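Local coordinates for actin binding protein (Saccharomyces cerevisiae, PDB 1JO8) that binds actin filaments and regulates ARP2/3 complex-mediated actin assembly, and through its C-terminal SH3 domain, the part described, interacts with partners such as ARK1 and PRK1, at residues A[2-8]-A[19-25]; A[31-37]-A[48-54]. All blocks are in the same frame, centred on the assembly; numbering follows the deposited sequence.

Contact 1 (A[2-8]-A[19-25]); sequences WATAEYD and FVENDKI
Ala-5 turns its methyl group into the buried side of the contact, where CB rests 3.5 Å from CD1 of Phe-19 and also meets the tip of Ile-25. CD1 of Ile-25 in turn sits over the centre of the Phe-19 ring, 4.1 Å above its plane. Phe-19 reaches this spot because its CG lies between the backbone N and the carbonyl carbon (chi1 54°), which swings the ring toward Ala-5 and Tyr-7, with the carbonyl oxygen of Tyr-7 at its edge. Leu-40 from strand 35-40 touches both Phe-19 and Ile-25, so the cluster belongs to the hydrophobic core of the small SH3 barrel. Here strands 3-5 and 24-29 run antiparallel: Ala-3 and Ile-25 form a hydrogen-bonded pair, and the N-H of Ala-5 points almost straight at O of Asp-23 (2.8 Å, 174°). Beyond it the chain folds into a type II turn from Val-20 to Asp-23, the diverging turn that follows the RT loop, closed by the backbone bond from Asp-23 N to Val-20 O and braced by the Asp-23 carboxylate, whose OD2 is met by the N-H of Val-20 from above the carboxylate plane and also forms a salt bridge with Lys-42. The other side is looser and wetter. One water donates to both O of Ala-5 and OD1 of Asn-22. At the RT-loop end, Asp-8 uses the anti lone pair of OD1 to receive the N-H of Glu-21 at 2.8 Å. At the far end, the extended Lys-24 runs beside the Trp-2 indole, CE 3.6 Å from CZ3, and its NZ makes an off-centre cation-pi contact, 4.5 Å from the centroid of the six-membered ring.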
ATOM      1  N   TRP A   2      -9.364  -2.444  -2.512  1.00  5.45           N
ATOM      2  CA  TRP A   2      -8.596  -1.873  -1.417  1.00  5.54           C
ATOM      3  C   TRP A   2      -8.100  -2.990  -0.496  1.00  6.09           C
ATOM      4  O   TRP A   2      -8.551  -4.123  -0.558  1.00  6.97           O
ATOM      5  CB  TRP A   2      -9.412  -0.831  -0.650  1.00  6.37           C
ATOM      6  CG  TRP A   2     -10.700  -1.320  -0.021  1.00  6.31           C
ATOM      7  CD1 TRP A   2     -11.940  -1.300  -0.584  1.00  6.86           C
ATOM      8  CD2 TRP A   2     -10.873  -1.837   1.296  1.00  6.55           C
ATOM      9  NE1 TRP A   2     -12.863  -1.783   0.302  1.00  7.35           N
ATOM     10  CE2 TRP A   2     -12.242  -2.106   1.470  1.00  6.84           C
ATOM     11  CE3 TRP A   2     -10.014  -2.062   2.367  1.00  8.59           C
ATOM     12  CZ2 TRP A   2     -12.760  -2.639   2.652  1.00  9.24           C
ATOM     13  CZ3 TRP A   2     -10.538  -2.574   3.534  1.00  9.94           C
ATOM     14  CH2 TRP A   2     -11.895  -2.857   3.661  1.00  9.84           C
ATOM     15  N   ALA A   3      -7.153  -2.640   0.353  1.00  5.71           N
ATOM     16  CA  ALA A   3      -6.523  -3.582   1.247  1.00  5.63           C
ATOM     17  C   ALA A   3      -6.209  -2.952   2.588  1.00  5.99           C
ATOM     18  O   ALA A   3      -6.187  -1.727   2.732  1.00  5.88           O
ATOM     19  CB  ALA A   3      -5.226  -4.084   0.608  1.00  6.57           C
ATOM     20  N   THR A   4      -5.942  -3.802   3.564  1.00  6.66           N
ATOM     21  CA  THR A   4      -5.555  -3.388   4.907  1.00  7.41           C
ATOM     22  C   THR A   4      -4.106  -3.802   5.133  1.00  6.54           C
ATOM     23  O   THR A   4      -3.723  -4.932   4.836  1.00  7.81           O
ATOM     24  CB  THR A   4      -6.446  -4.061   5.965  1.00  7.96           C
ATOM     25  OG1 THR A   4      -7.813  -3.740   5.683  1.00 10.52           O
ATOM     26  CG2 THR A   4      -6.143  -3.527   7.346  1.00  9.93           C
ATOM     27  N   ALA A   5      -3.289  -2.872   5.601  1.00  6.35           N
ATOM     28  CA  ALA A   5      -1.903  -3.183   5.898  1.00  6.50           C
ATOM     29  C   ALA A   5      -1.813  -4.170   7.043  1.00  6.95           C
ATOM     30  O   ALA A   5      -2.419  -3.997   8.107  1.00  7.64           O
ATOM     31  CB  ALA A   5      -1.168  -1.906   6.275  1.00  6.35           C
ATOM     32  N   GLU A   6      -1.032  -5.217   6.824  1.00  6.90           N
ATOM     33  CA  GLU A   6      -0.799  -6.212   7.867  1.00  9.36           C
ATOM     34  C   GLU A   6       0.409  -5.857   8.721  1.00  8.63           C
ATOM     35  O   GLU A   6       0.489  -6.293   9.872  1.00  8.82           O
ATOM     36  CB  GLU A   6      -0.541  -7.558   7.217  1.00 11.24           C
ATOM     37  CG  GLU A   6      -1.757  -8.174   6.553  0.50 13.59           C
ATOM     38  CD  GLU A   6      -2.649  -8.899   7.543  0.60 15.91           C
ATOM     39  OE1 GLU A   6      -2.144  -9.315   8.617  0.50 17.78           O
ATOM     40  OE2 GLU A   6      -3.847  -9.080   7.239  0.60 18.77           O
ATOM     41  N   TYR A   7       1.342  -5.082   8.165  1.00  7.65           N
ATOM     42  CA  TYR A   7       2.579  -4.714   8.848  1.00  8.15           C
ATOM     43  C   TYR A   7       2.887  -3.290   8.452  1.00  8.74           C
ATOM     44  O   TYR A   7       2.497  -2.858   7.366  1.00  8.04           O
ATOM     45  CB  TYR A   7       3.748  -5.627   8.426  1.00  8.97           C
ATOM     46  CG  TYR A   7       3.465  -7.092   8.639  1.00  9.43           C
ATOM     47  CD1 TYR A   7       3.449  -7.596   9.921  1.00  9.87           C
ATOM     48  CD2 TYR A   7       3.144  -7.947   7.590  1.00 12.42           C
ATOM     49  CE1 TYR A   7       3.177  -8.928  10.184  1.00 12.42           C
ATOM     50  CE2 TYR A   7       2.844  -9.297   7.844  1.00 13.14           C
ATOM     51  CZ  TYR A   7       2.858  -9.756   9.153  1.00 12.64           C
ATOM     52  OH  TYR A   7       2.590 -11.088   9.443  1.00 17.13           O
ATOM     53  N   ASP A   8       3.629  -2.578   9.278  1.00  8.75           N
ATOM     54  CA  ASP A   8       4.116  -1.255   8.930  1.00  8.45           C
ATOM     55  C   ASP A   8       5.065  -1.375   7.739  1.00  7.62           C
ATOM     56  O   ASP A   8       5.845  -2.337   7.679  1.00  8.35           O
ATOM     57  CB  ASP A   8       4.954  -0.623  10.062  1.00  9.70           C
ATOM     58  CG  ASP A   8       4.207  -0.317  11.328  1.00 12.30           C
ATOM     59  OD1 ASP A   8       2.984  -0.515  11.438  1.00 12.28           O
ATOM     60  OD2 ASP A   8       4.858   0.147  12.294  1.00 15.32           O
ATOM     61  N   PHE A  19       3.276   3.470   5.484  1.00  6.26           N
ATOM     62  CA  PHE A  19       2.029   3.236   6.179  1.00  6.35           C
ATOM     63  C   PHE A  19       2.267   2.383   7.393  1.00  7.12           C
ATOM     64  O   PHE A  19       3.346   1.830   7.542  1.00  7.24           O
ATOM     65  CB  PHE A  19       0.971   2.639   5.248  1.00  6.41           C
ATOM     66  CG  PHE A  19       1.389   1.382   4.526  1.00  6.15           C
ATOM     67  CD1 PHE A  19       1.424   0.146   5.159  1.00  6.72           C
ATOM     68  CD2 PHE A  19       1.677   1.431   3.176  1.00  7.45           C
ATOM     69  CE1 PHE A  19       1.753  -0.997   4.461  1.00  6.74           C
ATOM     70  CE2 PHE A  19       2.004   0.286   2.476  1.00  8.93           C
ATOM     71  CZ  PHE A  19       2.052  -0.921   3.123  1.00  7.66           C
ATOM     72  N   VAL A  20       1.252   2.268   8.247  1.00  7.20           N
ATOM     73  CA  VAL A  20       1.336   1.431   9.434  1.00  8.72           C
ATOM     74  C   VAL A  20       0.257   0.365   9.389  1.00  8.63           C
ATOM     75  O   VAL A  20      -0.724   0.491   8.661  1.00  8.07           O
ATOM     76  CB  VAL A  20       1.231   2.250  10.743  1.00 10.02           C
ATOM     77  CG1 VAL A  20       2.463   3.133  10.899  1.00 11.51           C
ATOM     78  CG2 VAL A  20      -0.039   3.068  10.776  1.00 11.83           C
ATOM     79  N   GLU A  21       0.449  -0.686  10.173  1.00  8.47           N
ATOM     80  CA  GLU A  21      -0.501  -1.761  10.310  1.00  9.78           C
ATOM     81  C   GLU A  21      -1.890  -1.162  10.502  1.00  9.17           C
ATOM     82  O   GLU A  21      -2.083  -0.217  11.274  1.00  9.31           O
ATOM     83  CB  GLU A  21      -0.135  -2.618  11.538  1.00 11.37           C
ATOM     84  CG  GLU A  21      -0.932  -3.930  11.597  0.60 12.38           C
ATOM     85  CD  GLU A  21      -0.716  -4.751  12.857  0.60 17.13           C
ATOM     86  OE1 GLU A  21       0.168  -4.383  13.647  0.50 20.63           O
ATOM     87  OE2 GLU A  21      -1.426  -5.765  13.049  0.65 19.20           O
ATOM     88  N   ASN A  22      -2.860  -1.742   9.813  1.00  7.82           N
ATOM     89  CA  ASN A  22      -4.256  -1.340   9.840  1.00  8.86           C
ATOM     90  C   ASN A  22      -4.639  -0.158   8.991  1.00  8.53           C
ATOM     91  O   ASN A  22      -5.816   0.066   8.788  1.00  9.40           O
ATOM     92  CB  ASN A  22      -4.805  -1.229  11.240  1.00 10.20           C
ATOM     93  CG  ASN A  22      -4.847  -2.565  11.917  0.50 13.00           C
ATOM     94  OD1 ASN A  22      -5.134  -3.593  11.280  0.60 14.46           O
ATOM     95  ND2 ASN A  22      -4.501  -2.582  13.197  0.55 15.52           N
ATOM     96  N   ASP A  23      -3.677   0.543   8.419  1.00  7.40           N
ATOM     97  CA  ASP A  23      -4.024   1.562   7.437  1.00  6.99           C
ATOM     98  C   ASP A  23      -4.599   0.885   6.202  1.00  6.66           C
ATOM     99  O   ASP A  23      -4.196  -0.214   5.846  1.00  7.11           O
ATOM    100  CB  ASP A  23      -2.792   2.354   6.997  1.00  7.04           C
ATOM    101  CG  ASP A  23      -2.296   3.329   8.004  1.00  8.87           C
ATOM    102  OD1 ASP A  23      -3.008   3.623   8.998  1.00  9.66           O
ATOM    103  OD2 ASP A  23      -1.163   3.857   7.799  1.00  8.52           O
ATOM    104  N   LYS A  24      -5.525   1.548   5.536  1.00  5.82           N
ATOM    105  CA  LYS A  24      -6.094   1.063   4.295  1.00  5.68           C
ATOM    106  C   LYS A  24      -5.406   1.682   3.078  1.00  5.45           C
ATOM    107  O   LYS A  24      -5.029   2.852   3.092  1.00  5.89           O
ATOM    108  CB  LYS A  24      -7.586   1.358   4.250  1.00  5.88           C
ATOM    109  CG  LYS A  24      -8.372   0.539   5.249  1.00  7.46           C
ATOM    110  CD  LYS A  24      -9.864   0.882   5.126  1.00  9.20           C
ATOM    111  CE  LYS A  24     -10.729   0.041   6.062  1.00 11.11           C
ATOM    112  NZ  LYS A  24     -12.186   0.425   5.953  1.00 14.07           N
ATOM    113  N   ILE A  25      -5.184   0.859   2.067  1.00  5.29           N
ATOM    114  CA  ILE A  25      -4.577   1.277   0.811  1.00  6.23           C
ATOM    115  C   ILE A  25      -5.664   1.015  -0.224  1.00  6.21           C
ATOM    116  O   ILE A  25      -6.170  -0.102  -0.331  1.00  7.02           O
ATOM    117  CB  ILE A  25      -3.324   0.460   0.489  1.00  6.59           C
ATOM    118  CG1 ILE A  25      -2.224   0.716   1.496  1.00  8.31           C
ATOM    119  CG2 ILE A  25      -2.824   0.873  -0.895  1.00  7.77           C
ATOM    120  CD1 ILE A  25      -2.232  -0.104   2.784  0.65  8.46           C
TER
HETATM  121  O   HOH W   1      -4.085  -5.530   9.910  1.00 27.86           O
HETATM  122  O   HOH W   2      -0.708  -8.128  11.208  1.00 33.37           O

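Contact 2 (A[31-37]-A[48-54])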
ATOM      1  N   VAL A  31       0.519  -3.492 -10.772  1.00  6.19           N
ATOM      2  CA  VAL A  31       1.508  -3.147 -11.792  1.00  6.86           C
ATOM      3  C   VAL A  31       2.642  -4.143 -11.907  1.00  7.89           C
ATOM      4  O   VAL A  31       3.285  -4.189 -12.939  1.00  8.33           O
ATOM      5  CB  VAL A  31       2.105  -1.732 -11.569  1.00  7.64           C
ATOM      6  CG1 VAL A  31       1.032  -0.666 -11.733  1.00  8.23           C
ATOM      7  CG2 VAL A  31       2.777  -1.622 -10.215  1.00  7.68           C
ATOM      8  N   ASP A  32       2.865  -4.950 -10.880  1.00  8.42           N
ATOM      9  CA  ASP A  32       3.928  -5.944 -10.857  1.00  9.71           C
ATOM     10  C   ASP A  32       3.469  -7.058  -9.920  1.00 10.56           C
ATOM     11  O   ASP A  32       2.492  -6.888  -9.206  1.00 11.17           O
ATOM     12  CB  ASP A  32       5.218  -5.272 -10.377  1.00 11.06           C
ATOM     13  CG  ASP A  32       6.373  -6.221 -10.290  0.60 12.57           C
ATOM     14  OD1 ASP A  32       6.946  -6.548 -11.361  0.60 14.77           O
ATOM     15  OD2 ASP A  32       6.767  -6.671  -9.179  0.65 14.52           O
ATOM     16  N   ASP A  33       4.166  -8.204  -9.925  1.00 11.97           N
ATOM     17  CA  ASP A  33       3.825  -9.326  -9.057  1.00 14.00           C
ATOM     18  C   ASP A  33       4.107  -9.007  -7.595  1.00 13.02           C
ATOM     19  O   ASP A  33       3.354  -9.388  -6.712  1.00 15.46           O
ATOM     20  CB  ASP A  33       4.663 -10.572  -9.392  1.00 15.44           C
ATOM     21  CG  ASP A  33       4.315 -11.192 -10.710  1.00 19.76           C
ATOM     22  OD1 ASP A  33       3.203 -10.992 -11.222  1.00 23.13           O
ATOM     23  OD2 ASP A  33       5.122 -11.944 -11.290  1.00 23.90           O
ATOM     24  N   ASP A  34       5.221  -8.331  -7.338  1.00 10.91           N
ATOM     25  CA  ASP A  34       5.713  -8.097  -5.980  1.00 11.19           C
ATOM     26  C   ASP A  34       5.504  -6.686  -5.456  1.00  9.76           C
ATOM     27  O   ASP A  34       5.640  -6.435  -4.253  1.00 10.12           O
ATOM     28  CB  ASP A  34       7.210  -8.443  -5.927  1.00 12.76           C
ATOM     29  CG  ASP A  34       7.463  -9.867  -6.328  1.00 15.87           C
ATOM     30  OD1 ASP A  34       6.796 -10.737  -5.736  1.00 15.30           O
ATOM     31  OD2 ASP A  34       8.248 -10.210  -7.244  1.00 20.03           O
ATOM     32  N   TRP A  35       5.226  -5.768  -6.362  1.00  8.22           N
ATOM     33  CA  TRP A  35       5.044  -4.376  -6.018  1.00  7.23           C
ATOM     34  C   TRP A  35       3.750  -3.910  -6.654  1.00  6.08           C
ATOM     35  O   TRP A  35       3.546  -4.120  -7.854  1.00  6.76           O
ATOM     36  CB  TRP A  35       6.201  -3.547  -6.559  1.00  8.14           C
ATOM     37  CG  TRP A  35       7.480  -3.789  -5.839  1.00  9.57           C
ATOM     38  CD1 TRP A  35       8.405  -4.752  -6.100  1.00 11.05           C
ATOM     39  CD2 TRP A  35       7.941  -3.083  -4.691  1.00 10.08           C
ATOM     40  NE1 TRP A  35       9.433  -4.669  -5.191  1.00 11.63           N
ATOM     41  CE2 TRP A  35       9.181  -3.641  -4.319  1.00 10.12           C
ATOM     42  CE3 TRP A  35       7.466  -1.993  -3.975  1.00  9.40           C
ATOM     43  CZ2 TRP A  35       9.924  -3.157  -3.232  1.00 11.25           C
ATOM     44  CZ3 TRP A  35       8.216  -1.512  -2.921  1.00 10.40           C
ATOM     45  CH2 TRP A  35       9.424  -2.088  -2.563  1.00 10.87           C
ATOM     46  N   TRP A  36       2.893  -3.282  -5.854  1.00  5.77           N
ATOM     47  CA  TRP A  36       1.636  -2.755  -6.313  1.00  5.47           C
ATOM     48  C   TRP A  36       1.652  -1.255  -6.115  1.00  5.53           C
ATOM     49  O   TRP A  36       2.437  -0.724  -5.342  1.00  5.80           O
ATOM     50  CB  TRP A  36       0.451  -3.359  -5.579  1.00  6.34           C
ATOM     51  CG  TRP A  36       0.303  -4.847  -5.774  1.00  6.33           C
ATOM     52  CD1 TRP A  36       0.850  -5.594  -6.772  1.00  7.25           C
ATOM     53  CD2 TRP A  36      -0.451  -5.759  -4.964  1.00  7.27           C
ATOM     54  NE1 TRP A  36       0.478  -6.912  -6.641  1.00  7.40           N
ATOM     55  CE2 TRP A  36      -0.314  -7.043  -5.537  1.00  8.12           C
ATOM     56  CE3 TRP A  36      -1.214  -5.626  -3.814  1.00  8.93           C
ATOM     57  CZ2 TRP A  36      -0.922  -8.166  -5.007  1.00  9.92           C
ATOM     58  CZ3 TRP A  36      -1.834  -6.763  -3.300  1.00  9.93           C
ATOM     59  CH2 TRP A  36      -1.670  -8.005  -3.891  1.00 10.03           C
ATOM     60  N   LEU A  37       0.782  -0.581  -6.840  1.00  5.02           N
ATOM     61  CA  LEU A  37       0.579   0.838  -6.696  1.00  5.22           C
ATOM     62  C   LEU A  37      -0.749   1.064  -5.960  1.00  5.56           C
ATOM     63  O   LEU A  37      -1.733   0.388  -6.262  1.00  6.54           O
ATOM     64  CB  LEU A  37       0.481   1.462  -8.059  1.00  6.36           C
ATOM     65  CG  LEU A  37       0.298   2.944  -8.280  0.55  6.26           C
ATOM     66  CD1 LEU A  37       1.257   3.838  -7.567  0.55  6.65           C
ATOM     67  CD2 LEU A  37       0.164   3.263  -9.759  0.55  6.98           C
ATOM     68  N   LEU A  48       4.244   3.089  -4.652  1.00  5.80           N
ATOM     69  CA  LEU A  48       4.478   1.669  -4.693  1.00  6.55           C
ATOM     70  C   LEU A  48       4.663   1.092  -3.303  1.00  6.66           C
ATOM     71  O   LEU A  48       5.146   1.770  -2.380  1.00  7.31           O
ATOM     72  CB  LEU A  48       5.747   1.392  -5.494  1.00  7.28           C
ATOM     73  CG  LEU A  48       5.680   1.651  -6.988  1.00  8.48           C
ATOM     74  CD1 LEU A  48       7.070   1.615  -7.559  1.00 12.44           C
ATOM     75  CD2 LEU A  48       4.794   0.609  -7.662  1.00 11.12           C
ATOM     76  N   PHE A  49       4.326  -0.183  -3.159  1.00  6.38           N
ATOM     77  CA  PHE A  49       4.516  -0.860  -1.898  1.00  6.72           C
ATOM     78  C   PHE A  49       4.619  -2.344  -2.175  1.00  7.43           C
ATOM     79  O   PHE A  49       4.083  -2.817  -3.193  1.00  6.71           O
ATOM     80  CB  PHE A  49       3.378  -0.560  -0.919  1.00  7.78           C
ATOM     81  CG  PHE A  49       2.033  -1.028  -1.382  1.00  7.66           C
ATOM     82  CD1 PHE A  49       1.262  -0.288  -2.262  1.00  7.79           C
ATOM     83  CD2 PHE A  49       1.554  -2.258  -0.993  1.00  7.61           C
ATOM     84  CE1 PHE A  49       0.039  -0.763  -2.700  1.00  7.15           C
ATOM     85  CE2 PHE A  49       0.343  -2.721  -1.434  1.00  8.02           C
ATOM     86  CZ  PHE A  49      -0.419  -1.984  -2.286  1.00  8.19           C
ATOM     87  N   PRO A  50       5.307  -3.091  -1.311  1.00  7.71           N
ATOM     88  CA  PRO A  50       5.448  -4.529  -1.537  1.00  8.12           C
ATOM     89  C   PRO A  50       4.137  -5.206  -1.205  1.00  8.70           C
ATOM     90  O   PRO A  50       3.523  -4.987  -0.169  1.00  8.35           O
ATOM     91  CB  PRO A  50       6.576  -4.933  -0.568  1.00  9.53           C
ATOM     92  CG  PRO A  50       7.164  -3.667  -0.074  1.00 10.13           C
ATOM     93  CD  PRO A  50       6.050  -2.659  -0.111  1.00  8.96           C
ATOM     94  N   SER A  51       3.668  -6.039  -2.127  1.00  8.66           N
ATOM     95  CA  SER A  51       2.337  -6.614  -2.007  1.00  8.95           C
ATOM     96  C   SER A  51       2.128  -7.454  -0.752  1.00  8.50           C
ATOM     97  O   SER A  51       1.014  -7.520  -0.223  1.00  8.47           O
ATOM     98  CB  SER A  51       2.042  -7.444  -3.244  1.00  9.51           C
ATOM     99  OG  SER A  51       2.878  -8.568  -3.269  1.00 12.44           O
ATOM    100  N   ASN A  52       3.178  -8.091  -0.241  1.00  8.47           N
ATOM    101  CA  ASN A  52       3.009  -8.941   0.922  1.00  9.25           C
ATOM    102  C   ASN A  52       2.751  -8.157   2.224  1.00  9.34           C
ATOM    103  O   ASN A  52       2.479  -8.739   3.263  1.00 10.23           O
ATOM    104  CB  ASN A  52       4.213  -9.922   1.070  1.00  9.63           C
ATOM    105  CG  ASN A  52       4.423 -10.844  -0.205  0.60 10.51           C
ATOM    106  OD1 ASN A  52       4.058 -11.999  -0.187  0.60 12.92           O
ATOM    107  ND2 ASN A  52       5.001 -10.301  -1.286  0.75 10.04           N
ATOM    108  N   TYR A  53       2.815  -6.828   2.199  1.00  7.90           N
ATOM    109  CA  TYR A  53       2.522  -6.052   3.400  1.00  8.24           C
ATOM    110  C   TYR A  53       1.027  -5.817   3.623  1.00  7.92           C
ATOM    111  O   TYR A  53       0.668  -5.265   4.654  1.00  8.24           O
ATOM    112  CB  TYR A  53       3.263  -4.703   3.417  1.00  7.92           C
ATOM    113  CG  TYR A  53       4.699  -4.832   3.813  1.00  7.65           C
ATOM    114  CD1 TYR A  53       5.633  -5.422   2.966  1.00  8.77           C
ATOM    115  CD2 TYR A  53       5.135  -4.380   5.028  1.00  7.71           C
ATOM    116  CE1 TYR A  53       6.951  -5.558   3.340  1.00  8.37           C
ATOM    117  CE2 TYR A  53       6.451  -4.509   5.408  1.00  8.31           C
ATOM    118  CZ  TYR A  53       7.354  -5.104   4.559  1.00  7.79           C
ATOM    119  OH  TYR A  53       8.668  -5.240   4.968  1.00 10.79           O
ATOM    120  N   VAL A  54       0.175  -6.190   2.677  1.00  7.85           N
ATOM    121  CA  VAL A  54      -1.262  -5.931   2.792  1.00  7.63           C
ATOM    122  C   VAL A  54      -2.081  -7.179   2.524  1.00  7.24           C
ATOM    123  O   VAL A  54      -1.606  -8.146   1.931  1.00  9.57           O
ATOM    124  CB  VAL A  54      -1.740  -4.804   1.811  1.00  7.95           C
ATOM    125  CG1 VAL A  54      -0.845  -3.573   1.895  1.00  8.53           C
ATOM    126  CG2 VAL A  54      -1.792  -5.309   0.399  1.00  8.27           C
TER
HETATM  127  O   HOH W   3       4.674 -11.154  -4.147  1.00 25.85           O
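Trp-36 lays its indole across Ser-51. Its CB meets the end of the Phe-49 ring, 3.7 Å from CZ. CG then turns away from the carbonyl carbon, beside the backbone N (chi1 -63°), which carries the ring system over the start of the 3-10 turn 51-53. CG and CD1 approach CB of Ser-51 at the longer end, 4.0 and 4.2 Å. At the ring fusion, CD2 and CE2 bear on that CB, the latter at 3.3 Å, while NE1 passes it at 3.8 Å. This is a CH-pi contact, with CB nearly over the centre of the six-membered ring. CZ of Phe-49 lies at the ring edge beside CE3, CZ2 and CH2 remain over Ser-51, and CZ3 ends 4.0 Å from CG2 of Val-54. Strands 35-40 and 46-50 form the hairpin that the distal loop closes in an SH3 fold, and Trp-36 and Phe-49 form a hydrogen-bonded antiparallel pair in it, the N-H of each meeting the carbonyl oxygen of the other. The first of two adjacent tryptophans at the start of this strand is the familiar SH3 ligand-binding residue; here Trp-35 lies on the face shared with Pro-50, whose CG comes over its six-membered ring at 4.0 Å from the centroid. Tyr-9 touches both, consistent with the aromatic groove that receives proline-rich peptides. Shortening Trp-36 to an alanine would probably strip the methylene of Ser-51 and CG2 of Val-54 of their aromatic cover. Before the strand, OD2 of Asp-32 receives the N-H of Asp-34 in an Asx turn, and O of Asp-34 accepts from N of Ser-51. A water donates to OD1 of Asp-34 and accepts from ND2 of Asn-52.

How the contacts relate
Contact 1 closes before contact 2 opens along the chain, and their centres lie 12 Å apart on opposite sides of the domain centre. Both belong to one antiparallel sheet: contact 1 joins strands 3-5 and 24-29, contact 2 joins 35-40 and 46-50, and the neighbouring strands 24-29 and 35-40 link the two pairs. They also meet directly where the chain leaves contact 2: Glu-6 N probably donates to Tyr-53 O (2.8 Å), and Val-54 packs against Ala-3. The 3-10 turn 51-53 thereby carries the chain from one outer strand, 46-50, to the other, 54-56, beside strand 3-5, binding both ends of the sheet into the compact SH3 domain.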